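Local coordinates for D-alanyl transferase DltD (Enterococcus faecalis, PDB 6O93), which probably transfers D-alanine to lipoteichoic acid during cell-wall biogenesis, at residues A[314-319]-A[331-336]. Numbering follows the deposited sequence.
Sequences QVARKL and IADFST
Ala316 turns its methyl from helix 309-324 toward the end of strand 331-333, where it meets two side-chain oxygens: Ser335 OG at 3.7 Å from Ala316 CB, and Asp333 OD2, farther off at 4.1 Å from the same carbon. The meeting is small, about 82 Å² of surface in all, and the two backbones stay well apart, Ala316 CA lying 7.2 Å from Ser335 CA.

Asp333 reaches the contact from the strand side: its CB leaves toward the helix, and with CG anti to the backbone N (chi1 -179°) the carboxylate is carried out to the methyl. From CG the two oxygens part company. OD2 is the one beside Ala316, and it also forms a salt bridge with Lys320, one turn further along the helix. OD1 serves its own chain: Ser335 N donates to Asp333 OD1 over 3.0 Å, closing an Asx turn, and comes from above the carboxylate plane, 38° out of it. The hydroxyl bonds to the same atom, Ser335 OG lying 2.6 Å from Asp333 OD1 on the syn side and much closer to the plane. Ser335 can do this because a chi1 of 63° swings OG back to the carboxylate of Asp333; Gln313 of the helix gives OG a further hydrogen bond through NE2.

In the fold, this is a helix packed against an edge strand of the parallel sheet of an SGNH-hydrolase-like domain; the helix belongs to the beta-alpha-beta crossover from strand 289-294 to its parallel neighbour 331-333. Between the segments the touch is purely van der Waals, a methyl against oxygens already engaged in bonds; the polar ties to the helix come from Gln313 and Lys320, and the lysine would be expected to favour a charged Asp333.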
loop_
_atom_site.group_PDB
_atom_site.type_symbol
_atom_site.label_atom_id
_atom_site.label_comp_id
_atom_site.label_asym_id
_atom_site.label_seq_id
_atom_site.Cartn_x
_atom_site.Cartn_y
_atom_site.Cartn_z
ATOM N N GLN A 314 -6.782 -10.265 -16.613
ATOM C CA GLN A 314 -8.079 -10.534 -16.004
ATOM C C GLN A 314 -8.165 -9.903 -14.620
ATOM O O GLN A 314 -9.210 -9.362 -14.236
ATOM C CB GLN A 314 -8.314 -12.042 -15.928
ATOM C CG GLN A 314 -8.449 -12.718 -17.286
ATOM C CD GLN A 314 -9.708 -12.305 -18.024
ATOM O OE1 GLN A 314 -10.819 -12.506 -17.538
ATOM N NE2 GLN A 314 -9.539 -11.720 -19.204
ATOM N N VAL A 315 -7.067 -9.951 -13.862
ATOM C CA VAL A 315 -7.038 -9.338 -12.536
ATOM C C VAL A 315 -7.196 -7.827 -12.648
ATOM O O VAL A 315 -7.986 -7.209 -11.924
ATOM C CB VAL A 315 -5.737 -9.717 -11.805
ATOM C CG1 VAL A 315 -5.633 -8.987 -10.473
ATOM C CG2 VAL A 315 -5.667 -11.221 -11.598
ATOM N N ALA A 316 -6.442 -7.207 -13.558
ATOM C CA ALA A 316 -6.560 -5.766 -13.750
ATOM C C ALA A 316 -7.984 -5.380 -14.133
ATOM O O ALA A 316 -8.518 -4.379 -13.641
ATOM C CB ALA A 316 -5.573 -5.292 -14.816
ATOM N N ARG A 317 -8.616 -6.162 -15.011
ATOM C CA ARG A 317 -9.986 -5.859 -15.406
ATOM C C ARG A 317 -10.927 -5.918 -14.210
ATOM O O ARG A 317 -11.845 -5.098 -14.092
ATOM C CB ARG A 317 -10.449 -6.826 -16.497
ATOM C CG ARG A 317 -11.826 -6.497 -17.062
ATOM C CD ARG A 317 -12.376 -7.633 -17.905
ATOM N NE ARG A 317 -11.640 -7.805 -19.152
ATOM C CZ ARG A 317 -11.890 -8.761 -20.042
ATOM N NH1 ARG A 317 -11.166 -8.838 -21.152
ATOM N NH2 ARG A 317 -12.860 -9.644 -19.828
ATOM N N LYS A 318 -10.716 -6.883 -13.312
ATOM C CA LYS A 318 -11.580 -7.004 -12.144
ATOM C C LYS A 318 -11.382 -5.830 -11.197
ATOM O O LYS A 318 -12.355 -5.263 -10.688
ATOM C CB LYS A 318 -11.301 -8.322 -11.422
ATOM C CG LYS A 318 -12.269 -8.628 -10.294
ATOM C CD LYS A 318 -12.135 -10.068 -9.831
ATOM C CE LYS A 318 -13.073 -10.376 -8.678
ATOM N NZ LYS A 318 -12.983 -11.802 -8.263
ATOM N N LEU A 319 -10.127 -5.458 -10.950
ATOM C CA LEU A 319 -9.843 -4.336 -10.064
ATOM C C LEU A 319 -10.382 -3.034 -10.639
ATOM O O LEU A 319 -11.012 -2.241 -9.929
ATOM C CB LEU A 319 -8.339 -4.236 -9.822
ATOM C CG LEU A 319 -7.721 -5.421 -9.081
ATOM C CD1 LEU A 319 -6.208 -5.336 -9.117
ATOM C CD2 LEU A 319 -8.217 -5.473 -7.643
ATOM N N ILE A 331 -6.770 5.997 -12.339
ATOM C CA ILE A 331 -6.122 4.689 -12.360
ATOM C C ILE A 331 -4.963 4.737 -13.344
ATOM O O ILE A 331 -5.168 4.982 -14.539
ATOM C CB ILE A 331 -7.101 3.567 -12.743
ATOM C CG1 ILE A 331 -8.325 3.585 -11.824
ATOM C CG2 ILE A 331 -6.405 2.209 -12.670
ATOM C CD1 ILE A 331 -9.385 2.570 -12.202
ATOM N N ALA A 332 -3.753 4.489 -12.847
ATOM C CA ALA A 332 -2.567 4.349 -13.690
ATOM C C ALA A 332 -2.292 2.856 -13.831
ATOM O O ALA A 332 -1.621 2.246 -12.999
ATOM C CB ALA A 332 -1.378 5.095 -13.093
ATOM N N ASP A 333 -2.823 2.263 -14.899
ATOM C CA ASP A 333 -2.716 0.823 -15.130
ATOM C C ASP A 333 -1.497 0.560 -16.005
ATOM O O ASP A 333 -1.542 0.742 -17.224
ATOM C CB ASP A 333 -3.989 0.289 -15.777
ATOM C CG ASP A 333 -3.942 -1.211 -16.006
ATOM O OD1 ASP A 333 -2.987 -1.860 -15.529
ATOM O OD2 ASP A 333 -4.862 -1.742 -16.666
ATOM N N PHE A 334 -0.405 0.120 -15.384
ATOM C CA PHE A 334 0.801 -0.258 -16.106
ATOM C C PHE A 334 0.951 -1.774 -16.237
ATOM O O PHE A 334 2.052 -2.259 -16.517
ATOM C CB PHE A 334 2.033 0.339 -15.424
ATOM C CG PHE A 334 2.043 1.844 -15.397
ATOM C CD1 PHE A 334 2.190 2.570 -16.566
ATOM C CD2 PHE A 334 1.919 2.530 -14.200
ATOM C CE1 PHE A 334 2.204 3.953 -16.543
ATOM C CE2 PHE A 334 1.931 3.912 -14.171
ATOM C CZ PHE A 334 2.075 4.624 -15.344
ATOM N N SER A 335 -0.132 -2.532 -16.044
ATOM C CA SER A 335 -0.048 -3.983 -16.153
ATOM C C SER A 335 0.261 -4.438 -17.575
ATOM O O SER A 335 0.775 -5.545 -17.758
ATOM C CB SER A 335 -1.350 -4.629 -15.671
ATOM O OG SER A 335 -2.445 -4.255 -16.490
ATOM N N THR A 336 -0.039 -3.611 -18.577
ATOM C CA THR A 336 0.288 -3.923 -19.962
ATOM C C THR A 336 1.723 -3.569 -20.327
ATOM O O THR A 336 2.117 -3.776 -21.481
ATOM C CB THR A 336 -0.665 -3.187 -20.908
ATOM O OG1 THR A 336 -0.674 -1.791 -20.583
ATOM C CG2 THR A 336 -2.076 -3.750 -20.794
#